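Local coordinates for fatty acid-binding protein homolog (Ascaris suum, PDB 6I8X) that binds fatty acids inside a beta-barrel and may sequester potentially toxic fatty acids or help maintain the lipid layer of the nematode eggshell, at residues A54-M64 with H75-E83; N66-H75 with Q85-Q93. All coordinates share one frame; numbering follows the deposited sequence.

Contact 1 of 2, residues A54-M64 with H75-E83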
loop_
_atom_site.group_PDB
_atom_site.type_symbol
_atom_site.label_atom_id
_atom_site.label_comp_id
_atom_site.label_asym_id
_atom_site.label_seq_id
_atom_site.Cartn_x
_atom_site.Cartn_y
_atom_site.Cartn_z
ATOM N N ALA A 54 -14.282 -3.613 -6.517
ATOM C CA ALA A 54 -14.023 -3.331 -7.939
ATOM C C ALA A 54 -15.205 -2.681 -8.664
ATOM O O ALA A 54 -16.312 -3.212 -8.625
ATOM C CB ALA A 54 -13.592 -4.597 -8.662
ATOM N N ALA A 55 -14.954 -1.546 -9.349
ATOM C CA ALA A 55 -15.959 -0.806 -10.121
ATOM C C ALA A 55 -16.623 -1.693 -11.192
ATOM O O ALA A 55 -17.753 -1.424 -11.598
ATOM C CB ALA A 55 -15.326 0.416 -10.763
ATOM N N SER A 56 -15.933 -2.773 -11.609
ATOM C CA SER A 56 -16.423 -3.749 -12.588
ATOM C C SER A 56 -17.553 -4.656 -12.021
ATOM O O SER A 56 -18.227 -5.353 -12.791
ATOM C CB SER A 56 -15.264 -4.603 -13.082
ATOM O OG SER A 56 -14.861 -5.464 -12.032
ATOM N N GLY A 57 -17.724 -4.660 -10.697
ATOM C CA GLY A 57 -18.766 -5.427 -10.024
ATOM C C GLY A 57 -18.431 -6.873 -9.728
ATOM O O GLY A 57 -19.282 -7.604 -9.204
ATOM N N LYS A 58 -17.194 -7.301 -10.046
ATOM C CA LYS A 58 -16.747 -8.680 -9.788
ATOM C C LYS A 58 -16.602 -8.906 -8.264
ATOM O O LYS A 58 -15.865 -8.157 -7.614
ATOM C CB LYS A 58 -15.424 -8.990 -10.522
ATOM C CG LYS A 58 -15.492 -8.800 -12.040
ATOM C CD LYS A 58 -14.126 -8.912 -12.686
ATOM C CE LYS A 58 -14.208 -8.849 -14.192
ATOM N NZ LYS A 58 -12.869 -8.972 -14.826
ATOM N N PRO A 59 -17.349 -9.873 -7.667
ATOM C CA PRO A 59 -17.224 -10.110 -6.210
ATOM C C PRO A 59 -15.810 -10.529 -5.778
ATOM O O PRO A 59 -15.130 -11.248 -6.518
ATOM C CB PRO A 59 -18.245 -11.227 -5.942
ATOM C CG PRO A 59 -18.406 -11.911 -7.257
ATOM C CD PRO A 59 -18.280 -10.842 -8.291
ATOM N N ASP A 60 -15.379 -10.066 -4.570
ATOM C CA ASP A 60 -14.049 -10.309 -3.965
ATOM C C ASP A 60 -12.882 -9.788 -4.844
ATOM O O ASP A 60 -11.732 -10.211 -4.695
ATOM C CB ASP A 60 -13.847 -11.777 -3.538
ATOM C CG ASP A 60 -14.522 -12.129 -2.219
ATOM O OD1 ASP A 60 -15.018 -11.203 -1.538
ATOM O OD2 ASP A 60 -14.523 -13.334 -1.850
ATOM N N ARG A 61 -13.201 -8.839 -5.731
ATOM C CA ARG A 61 -12.228 -8.097 -6.519
ATOM C C ARG A 61 -12.272 -6.644 -6.074
ATOM O O ARG A 61 -13.344 -6.128 -5.705
ATOM C CB ARG A 61 -12.381 -8.288 -8.029
ATOM C CG ARG A 61 -12.003 -9.704 -8.390
ATOM C CD ARG A 61 -11.227 -9.817 -9.665
ATOM N NE ARG A 61 -10.816 -11.202 -9.866
ATOM C CZ ARG A 61 -9.556 -11.612 -9.929
ATOM N NH1 ARG A 61 -8.561 -10.737 -9.862
ATOM N NH2 ARG A 61 -9.282 -12.895 -10.123
ATOM N N TYR A 62 -11.085 -6.010 -6.026
ATOM C CA TYR A 62 -10.928 -4.656 -5.507
ATOM C C TYR A 62 -10.151 -3.727 -6.398
ATOM O O TYR A 62 -9.417 -4.156 -7.287
ATOM C CB TYR A 62 -10.228 -4.735 -4.132
ATOM C CG TYR A 62 -10.990 -5.611 -3.171
ATOM C CD1 TYR A 62 -12.058 -5.100 -2.436
ATOM C CD2 TYR A 62 -10.743 -6.987 -3.102
ATOM C CE1 TYR A 62 -12.845 -5.924 -1.642
ATOM C CE2 TYR A 62 -11.536 -7.824 -2.320
ATOM C CZ TYR A 62 -12.592 -7.286 -1.598
ATOM O OH TYR A 62 -13.367 -8.071 -0.795
ATOM N N ASP A 63 -10.283 -2.436 -6.106
ATOM C CA ASP A 63 -9.514 -1.369 -6.727
ATOM C C ASP A 63 -8.804 -0.609 -5.622
ATOM O O ASP A 63 -9.352 -0.426 -4.530
ATOM C CB ASP A 63 -10.404 -0.384 -7.512
ATOM C CG ASP A 63 -11.238 -0.992 -8.604
ATOM O OD1 ASP A 63 -10.811 -2.030 -9.177
ATOM O OD2 ASP A 63 -12.317 -0.437 -8.898
ATOM N N MET A 64 -7.599 -0.177 -5.894
ATOM C CA MET A 64 -6.875 0.669 -4.959
ATOM C C MET A 64 -6.112 1.736 -5.740
ATOM O O MET A 64 -5.592 1.495 -6.830
ATOM C CB MET A 64 -6.028 -0.097 -3.904
ATOM C CG MET A 64 -4.547 -0.214 -4.209
ATOM S SD MET A 64 -3.471 1.179 -3.708
ATOM C CE MET A 64 -3.108 0.761 -2.068
ATOM N N HIS A 75 -4.593 0.527 -9.370
ATOM C CA HIS A 75 -4.618 -0.939 -9.467
ATOM C C HIS A 75 -6.071 -1.416 -9.479
ATOM O O HIS A 75 -6.763 -1.310 -8.471
ATOM C CB HIS A 75 -3.797 -1.556 -8.321
ATOM C CG HIS A 75 -2.426 -0.952 -8.194
ATOM N ND1 HIS A 75 -1.631 -0.704 -9.312
ATOM C CD2 HIS A 75 -1.749 -0.568 -7.084
ATOM C CE1 HIS A 75 -0.516 -0.169 -8.842
ATOM N NE2 HIS A 75 -0.525 -0.103 -7.508
ATOM N N LYS A 76 -6.540 -1.887 -10.647
ATOM C CA LYS A 76 -7.929 -2.304 -10.868
ATOM C C LYS A 76 -8.148 -3.794 -10.966
ATOM O O LYS A 76 -7.385 -4.496 -11.630
ATOM C CB LYS A 76 -8.510 -1.627 -12.124
ATOM C CG LYS A 76 -8.305 -0.103 -12.206
ATOM C CD LYS A 76 -9.241 0.679 -11.282
ATOM C CE LYS A 76 -9.366 2.127 -11.698
ATOM N NZ LYS A 76 -10.034 2.276 -13.026
ATOM N N ASP A 77 -9.246 -4.258 -10.342
ATOM C CA ASP A 77 -9.743 -5.631 -10.337
ATOM C C ASP A 77 -8.789 -6.662 -9.762
ATOM O O ASP A 77 -8.663 -7.753 -10.324
ATOM C CB ASP A 77 -10.201 -6.056 -11.753
ATOM C CG ASP A 77 -11.641 -5.727 -11.991
ATOM O OD1 ASP A 77 -12.496 -6.305 -11.293
ATOM O OD2 ASP A 77 -11.912 -4.857 -12.834
ATOM N N TRP A 78 -8.154 -6.351 -8.638
ATOM C CA TRP A 78 -7.266 -7.327 -8.015
ATOM C C TRP A 78 -7.990 -8.185 -6.942
ATOM O O TRP A 78 -9.040 -7.799 -6.434
ATOM C CB TRP A 78 -5.980 -6.689 -7.481
ATOM C CG TRP A 78 -6.212 -5.560 -6.518
ATOM C CD1 TRP A 78 -6.197 -4.227 -6.807
ATOM C CD2 TRP A 78 -6.455 -5.663 -5.104
ATOM N NE1 TRP A 78 -6.421 -3.496 -5.669
ATOM C CE2 TRP A 78 -6.622 -4.351 -4.614
ATOM C CE3 TRP A 78 -6.572 -6.744 -4.206
ATOM C CZ2 TRP A 78 -6.915 -4.081 -3.270
ATOM C CZ3 TRP A 78 -6.903 -6.484 -2.884
ATOM C CH2 TRP A 78 -7.051 -5.163 -2.419
ATOM N N ALA A 79 -7.434 -9.354 -6.640
ATOM C CA ALA A 79 -7.975 -10.243 -5.631
ATOM C C ALA A 79 -6.908 -10.478 -4.566
ATOM O O ALA A 79 -5.708 -10.427 -4.869
ATOM C CB ALA A 79 -8.380 -11.572 -6.272
ATOM N N LEU A 80 -7.330 -10.732 -3.319
ATOM C CA LEU A 80 -6.397 -11.051 -2.230
ATOM C C LEU A 80 -5.703 -12.415 -2.508
ATOM O O LEU A 80 -6.362 -13.391 -2.904
ATOM C CB LEU A 80 -7.118 -11.025 -0.865
ATOM C CG LEU A 80 -7.593 -9.622 -0.381
ATOM C CD1 LEU A 80 -8.576 -9.733 0.780
ATOM C CD2 LEU A 80 -6.425 -8.731 0.027
ATOM N N GLY A 81 -4.369 -12.414 -2.419
ATOM C CA GLY A 81 -3.514 -13.570 -2.686
ATOM C C GLY A 81 -3.194 -13.783 -4.155
ATOM O O GLY A 81 -2.505 -14.743 -4.503
ATOM N N GLU A 82 -3.681 -12.908 -5.048
ATOM C CA GLU A 82 -3.417 -13.049 -6.485
ATOM C C GLU A 82 -2.480 -11.947 -7.013
ATOM O O GLU A 82 -2.835 -10.764 -7.059
ATOM C CB GLU A 82 -4.738 -13.107 -7.261
ATOM C CG GLU A 82 -4.569 -13.351 -8.749
ATOM C CD GLU A 82 -5.795 -12.970 -9.544
ATOM O OE1 GLU A 82 -6.703 -13.819 -9.671
ATOM O OE2 GLU A 82 -5.857 -11.816 -10.024
ATOM N N GLU A 83 -1.271 -12.353 -7.408
ATOM C CA GLU A 83 -0.227 -11.476 -7.940
ATOM C C GLU A 83 -0.632 -10.889 -9.297
ATOM O O GLU A 83 -1.190 -11.600 -10.136
ATOM C CB GLU A 83 1.095 -12.263 -8.070
ATOM C CG GLU A 83 2.298 -11.402 -8.418
ATOM C CD GLU A 83 3.610 -12.151 -8.557
ATOM O OE1 GLU A 83 3.818 -12.798 -9.608
ATOM O OE2 GLU A 83 4.454 -12.050 -7.638
HETATM O O HOH W 1 -12.627 -2.553 -11.346
HETATM O O HOH W 2 -10.254 -11.404 -2.792
#
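Tyr62 lays its CB over one face of the Trp78 indole, 3.6 Å from the centroid of the six-membered ring, as a CH-pi contact. Its carbonyl O lies over an indole face too, and the Met64 backbone N sits at the indole edge. The phenol ring is oblique to the indole, with planes 40° apart. Its OH is hydrogen-bonded to the backbone N of Leu9. The Arg61 guanidinium has Ala79 CB over one face and Glu82 at its edge. In a salt bridge, Arg61 grips Glu82 end-on: NH1 of Arg61 is 2.9 Å from OE2 of Glu82, and its NH2 is 2.8 Å from OE1. Arg61 NH1 also donates to Asp77 O, so one nitrogen ties the side chain to two residues. A bend at chi2 (-140°) brings the end of Arg61 to this position.

The backbones form the antiparallel hairpin of strands 62-68 and 72-78 in the FABP barrel. Met64 and His75 are a hydrogen-bonded pair, and so are Tyr62 and Trp78. Asp77 and Trp78 both face Tyr62, a G1 beta bulge that shifts the register by one residue between the two pairs, with Asp77 at positive phi (60°).

Polar side chains gather beside Asp77 of the bulge. Asp77 N donates to Asp63 OD1 at 3.0 Å. Ser56 OG donates to the syn lone pair of Asp77 OD1 at 2.6 Å. A water donates to both Asp63 OD1 and Asp77 OD2, bridging two carboxylates. Asp63 OD2 takes the N-H of Ala55 and a salt bridge from Arg52. Outside these segments, Phe98 stacks with Trp78.

Contact 2 of 2, residues N66-H75 with Q85-Q93. With VCA (vaccenic acid), chain C; TAM (tris(hydroxyethyl)aminomethane), chain L.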
loop_
_atom_site.group_PDB
_atom_site.type_symbol
_atom_site.label_atom_id
_atom_site.label_comp_id
_atom_site.label_asym_id
_atom_site.label_seq_id
_atom_site.Cartn_x
_atom_site.Cartn_y
_atom_site.Cartn_z
ATOM N N ASN A 66 -3.336 5.127 -5.182
ATOM C CA ASN A 66 -2.400 5.920 -4.407
ATOM C C ASN A 66 -2.361 7.233 -5.152
ATOM O O ASN A 66 -1.856 7.272 -6.270
ATOM C CB ASN A 66 -1.003 5.323 -4.411
ATOM C CG ASN A 66 -0.748 4.385 -3.291
ATOM O OD1 ASN A 66 -0.947 4.714 -2.136
ATOM N ND2 ASN A 66 -0.241 3.217 -3.614
ATOM N N LEU A 67 -2.961 8.276 -4.577
ATOM C CA LEU A 67 -3.004 9.619 -5.153
ATOM C C LEU A 67 -2.024 10.490 -4.393
ATOM O O LEU A 67 -2.166 10.662 -3.187
ATOM C CB LEU A 67 -4.444 10.210 -5.111
ATOM C CG LEU A 67 -5.574 9.330 -5.693
ATOM C CD1 LEU A 67 -6.925 10.019 -5.566
ATOM C CD2 LEU A 67 -5.295 8.928 -7.182
ATOM N N THR A 68 -0.966 10.952 -5.065
ATOM C CA THR A 68 0.050 11.796 -4.406
ATOM C C THR A 68 0.168 13.121 -5.142
ATOM O O THR A 68 -0.500 13.305 -6.153
ATOM C CB THR A 68 1.413 11.067 -4.169
ATOM O OG1 THR A 68 2.254 11.235 -5.301
ATOM C CG2 THR A 68 1.263 9.549 -3.827
ATOM N N THR A 69 0.981 14.039 -4.617
ATOM C CA THR A 69 1.284 15.367 -5.185
ATOM C C THR A 69 1.720 15.237 -6.641
ATOM O O THR A 69 1.290 16.035 -7.482
ATOM C CB THR A 69 2.358 16.046 -4.327
ATOM O OG1 THR A 69 1.876 16.177 -2.985
ATOM C CG2 THR A 69 2.795 17.393 -4.876
ATOM N N LYS A 70 2.517 14.198 -6.957
ATOM C CA LYS A 70 2.971 14.017 -8.333
ATOM C C LYS A 70 2.411 12.733 -8.978
ATOM O O LYS A 70 1.331 12.773 -9.564
ATOM C CB LYS A 70 4.506 14.136 -8.415
ATOM C CG LYS A 70 4.962 15.595 -8.375
ATOM C CD LYS A 70 4.467 16.337 -9.674
ATOM C CE LYS A 70 4.895 17.763 -9.683
ATOM N NZ LYS A 70 4.303 18.509 -10.801
ATOM N N LYS A 71 3.102 11.618 -8.850
ATOM C CA LYS A 71 2.701 10.333 -9.402
ATOM C C LYS A 71 1.469 9.750 -8.722
ATOM O O LYS A 71 1.377 9.768 -7.505
ATOM C CB LYS A 71 3.895 9.340 -9.260
ATOM C CG LYS A 71 3.746 7.980 -9.957
ATOM C CD LYS A 71 3.646 8.100 -11.454
ATOM C CE LYS A 71 3.587 6.755 -12.108
ATOM N NZ LYS A 71 3.457 6.920 -13.574
ATOM N N ASP A 72 0.560 9.175 -9.513
ATOM C CA ASP A 72 -0.610 8.439 -9.027
ATOM C C ASP A 72 -0.555 7.013 -9.567
ATOM O O ASP A 72 -0.048 6.809 -10.662
ATOM C CB ASP A 72 -1.924 9.109 -9.448
ATOM C CG ASP A 72 -2.101 10.546 -8.954
ATOM O OD1 ASP A 72 -1.592 10.869 -7.848
ATOM O OD2 ASP A 72 -2.733 11.354 -9.679
ATOM N N THR A 73 -1.016 6.027 -8.781
ATOM C CA THR A 73 -1.135 4.622 -9.199
ATOM C C THR A 73 -2.598 4.214 -9.119
ATOM O O THR A 73 -3.357 4.774 -8.329
ATOM C CB THR A 73 -0.170 3.653 -8.474
ATOM O OG1 THR A 73 -0.488 3.537 -7.095
ATOM C CG2 THR A 73 1.281 4.019 -8.656
ATOM N N HIS A 74 -3.015 3.296 -9.997
ATOM C CA HIS A 74 -4.399 2.836 -10.084
ATOM C C HIS A 74 -4.383 1.348 -10.407
ATOM O O HIS A 74 -4.167 0.955 -11.563
ATOM C CB HIS A 74 -5.190 3.611 -11.165
ATOM C CG HIS A 74 -4.989 5.094 -11.153
ATOM N ND1 HIS A 74 -5.854 5.939 -10.464
ATOM C CD2 HIS A 74 -4.048 5.844 -11.775
ATOM C CE1 HIS A 74 -5.410 7.164 -10.690
ATOM N NE2 HIS A 74 -4.324 7.156 -11.469
ATOM N N HIS A 75 -4.593 0.527 -9.370
ATOM C CA HIS A 75 -4.618 -0.939 -9.467
ATOM C C HIS A 75 -6.071 -1.416 -9.479
ATOM O O HIS A 75 -6.763 -1.310 -8.471
ATOM C CB HIS A 75 -3.797 -1.556 -8.321
ATOM C CG HIS A 75 -2.426 -0.952 -8.194
ATOM N ND1 HIS A 75 -1.631 -0.704 -9.312
ATOM C CD2 HIS A 75 -1.749 -0.568 -7.084
ATOM C CE1 HIS A 75 -0.516 -0.169 -8.842
ATOM N NE2 HIS A 75 -0.525 -0.103 -7.508
ATOM N N GLN A 85 0.824 -7.554 -12.276
ATOM C CA GLN A 85 1.908 -6.665 -12.660
ATOM C C GLN A 85 1.321 -5.300 -13.028
ATOM O O GLN A 85 0.328 -5.240 -13.754
ATOM C CB GLN A 85 2.731 -7.240 -13.825
ATOM C CG GLN A 85 4.030 -6.458 -14.022
ATOM C CD GLN A 85 4.879 -6.957 -15.158
ATOM O OE1 GLN A 85 5.342 -8.110 -15.175
ATOM N NE2 GLN A 85 5.176 -6.061 -16.081
ATOM N N ASP A 86 1.923 -4.216 -12.509
ATOM C CA ASP A 86 1.487 -2.844 -12.782
ATOM C C ASP A 86 2.569 -1.814 -12.476
ATOM O O ASP A 86 3.595 -2.131 -11.869
ATOM C CB ASP A 86 0.210 -2.500 -11.995
ATOM C CG ASP A 86 -0.672 -1.463 -12.651
ATOM O OD1 ASP A 86 -0.322 -0.996 -13.759
ATOM O OD2 ASP A 86 -1.702 -1.108 -12.057
ATOM N N GLU A 87 2.331 -0.571 -12.909
ATOM C CA GLU A 87 3.232 0.526 -12.659
ATOM C C GLU A 87 3.064 0.973 -11.201
ATOM O O GLU A 87 1.932 1.129 -10.710
ATOM C CB GLU A 87 2.969 1.678 -13.644
ATOM C CG GLU A 87 3.972 2.812 -13.513
ATOM C CD GLU A 87 3.868 3.926 -14.536
ATOM O OE1 GLU A 87 2.755 4.464 -14.728
ATOM O OE2 GLU A 87 4.923 4.323 -15.080
ATOM N N ALA A 88 4.208 1.161 -10.515
ATOM C CA ALA A 88 4.246 1.613 -9.135
ATOM C C ALA A 88 4.608 3.102 -9.101
ATOM O O ALA A 88 4.788 3.705 -10.169
ATOM C CB ALA A 88 5.232 0.778 -8.329
ATOM N N LEU A 89 4.660 3.698 -7.886
ATOM C CA LEU A 89 4.914 5.128 -7.638
ATOM C C LEU A 89 6.298 5.624 -8.096
ATOM O O LEU A 89 6.479 6.821 -8.312
ATOM C CB LEU A 89 4.672 5.483 -6.156
ATOM C CG LEU A 89 3.210 5.553 -5.687
ATOM C CD1 LEU A 89 3.153 5.642 -4.181
ATOM C CD2 LEU A 89 2.459 6.718 -6.336
ATOM N N ASP A 90 7.247 4.697 -8.294
ATOM C CA ASP A 90 8.587 4.995 -8.771
ATOM C C ASP A 90 8.633 5.023 -10.312
ATOM O O ASP A 90 9.714 5.188 -10.888
ATOM C CB ASP A 90 9.583 3.977 -8.178
ATOM C CG ASP A 90 9.355 2.509 -8.525
ATOM O OD1 ASP A 90 8.353 2.203 -9.205
ATOM O OD2 ASP A 90 10.192 1.665 -8.123
ATOM N N SER A 91 7.451 4.877 -10.972
ATOM C CA SER A 91 7.229 4.870 -12.434
ATOM C C SER A 91 7.809 3.647 -13.140
ATOM O O SER A 91 8.055 3.681 -14.354
ATOM C CB SER A 91 7.708 6.163 -13.096
ATOM O OG SER A 91 6.881 7.245 -12.709
ATOM N N THR A 92 7.988 2.557 -12.395
ATOM C CA THR A 92 8.489 1.299 -12.943
ATOM C C THR A 92 7.426 0.202 -12.734
ATOM O O THR A 92 6.485 0.383 -11.958
ATOM C CB THR A 92 9.857 0.920 -12.306
ATOM O OG1 THR A 92 9.653 0.518 -10.941
ATOM C CG2 THR A 92 10.902 2.048 -12.391
ATOM N N GLN A 93 7.597 -0.933 -13.416
ATOM C CA GLN A 93 6.727 -2.096 -13.312
ATOM C C GLN A 93 7.119 -2.926 -12.098
ATOM O O GLN A 93 8.302 -3.178 -11.874
ATOM C CB GLN A 93 6.832 -2.955 -14.584
ATOM C CG GLN A 93 6.302 -2.268 -15.835
ATOM C CD GLN A 93 4.806 -2.173 -15.813
ATOM O OE1 GLN A 93 4.096 -3.178 -15.856
ATOM N NE2 GLN A 93 4.303 -0.955 -15.738
HETATM O O2 VCA C . 2.667 4.315 -0.359
HETATM C C1 VCA C . 2.952 5.533 0.046
HETATM O O1 VCA C . 2.207 6.189 0.733
HETATM C C2 VCA C . 4.291 6.041 -0.409
HETATM C C3 VCA C . 4.335 7.519 -0.783
HETATM C C4 VCA C . 5.581 7.880 -1.575
HETATM C C5 VCA C . 5.765 9.357 -1.856
HETATM C C6 VCA C . 5.106 9.826 -3.138
HETATM C C7 VCA C . 5.134 11.333 -3.293
HETATM C C8 VCA C . 6.420 11.954 -3.818
HETATM C C9 VCA C . 6.553 11.933 -5.328
HETATM C C10 VCA C . 7.914 12.447 -5.811
HETATM C C11 VCA C . 8.367 11.828 -7.100
HETATM C C12 VCA C . 8.758 10.577 -7.263
HETATM C C13 VCA C . 8.816 9.521 -6.197
HETATM C C14 VCA C . 9.544 8.248 -6.631
HETATM C C15 VCA C . 9.752 7.238 -5.512
HETATM C C16 VCA C . 8.483 6.738 -4.835
HETATM C C17 VCA C . 8.738 5.673 -3.784
HETATM C C18 VCA C . 7.492 4.941 -3.361
HETATM C C TAM L . 5.784 21.393 -14.034
HETATM C C1 TAM L . 7.110 22.235 -13.896
HETATM C C2 TAM L . 4.684 22.031 -13.189
HETATM C C3 TAM L . 5.284 21.381 -15.533
HETATM C C4 TAM L . 8.134 21.784 -12.878
HETATM C C5 TAM L . 4.977 22.327 -11.738
HETATM C C6 TAM L . 4.529 20.155 -15.996
HETATM N N TAM L . 6.010 20.046 -13.469
HETATM O O4 TAM L . 8.615 20.504 -13.211
HETATM O O5 TAM L . 5.277 21.136 -11.042
HETATM O O6 TAM L . 3.767 19.531 -14.963
HETATM O O HOH W 3 -0.560 2.049 -11.505
#
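Lys71 and Glu87 form the salt bridge between these segments, with Lys71 NZ 2.8 Å from Glu87 OE1. The hydrogen bond within it is weak. The two side chains cross at about a right angle, and the aliphatic part of Lys71 runs past Leu89 O and Ser91 OG.

The other direct polar link is nearly straight. His75 ND1 donates to Asp86 OD2 at 2.8 Å, with an angle of 162° at the hydrogen. The oxygen lies in the imidazole plane, but the nitrogen meets it from above the carboxylate plane. Glu87 O is also at the ring edge, near CE1. A water accepts from His74 N and donates to Glu87 O.

Apolar contacts centre on Leu89. Leu89 CD2 packs 3.7 Å from Thr73 CG2 and meets Thr68 CG2 tip to tip, 4.0 Å away. Leu89 CD1 reaches C2 of vaccenic acid at 4.0 Å. Thr68 OG1 lies 3.5 Å from C7 of the same ligand and donates to Lys71 O.

No backbone hydrogen bond joins the segments. Side chains and water thus bridge the gap between strands 72-78 and 84-87, and Leu89 and Thr68 beside them line the vaccenic acid pocket.

Overall arrangement
From the N terminus, strand 15-23 and two helices lead to strand 47-53. The chain then passes the turns at 54-61 and enters strand 62-68. It turns back through 69-71 into strand 72-78. Contact 1 closes this hairpin at its open end, where 54-64 meets 75-83. Contact 2 closes the loop from 66-75 to 85-93, through strand 84-87 and the turn at 88-91. The two contacts cross, because their segments alternate along the chain. They share His75, and their centres lie about 17 Å apart. Contact 1 joins neighbouring strands of one sheet. Contact 2 ties that hairpin to strand 84-87, the other outermost strand, across the gap in the barrel.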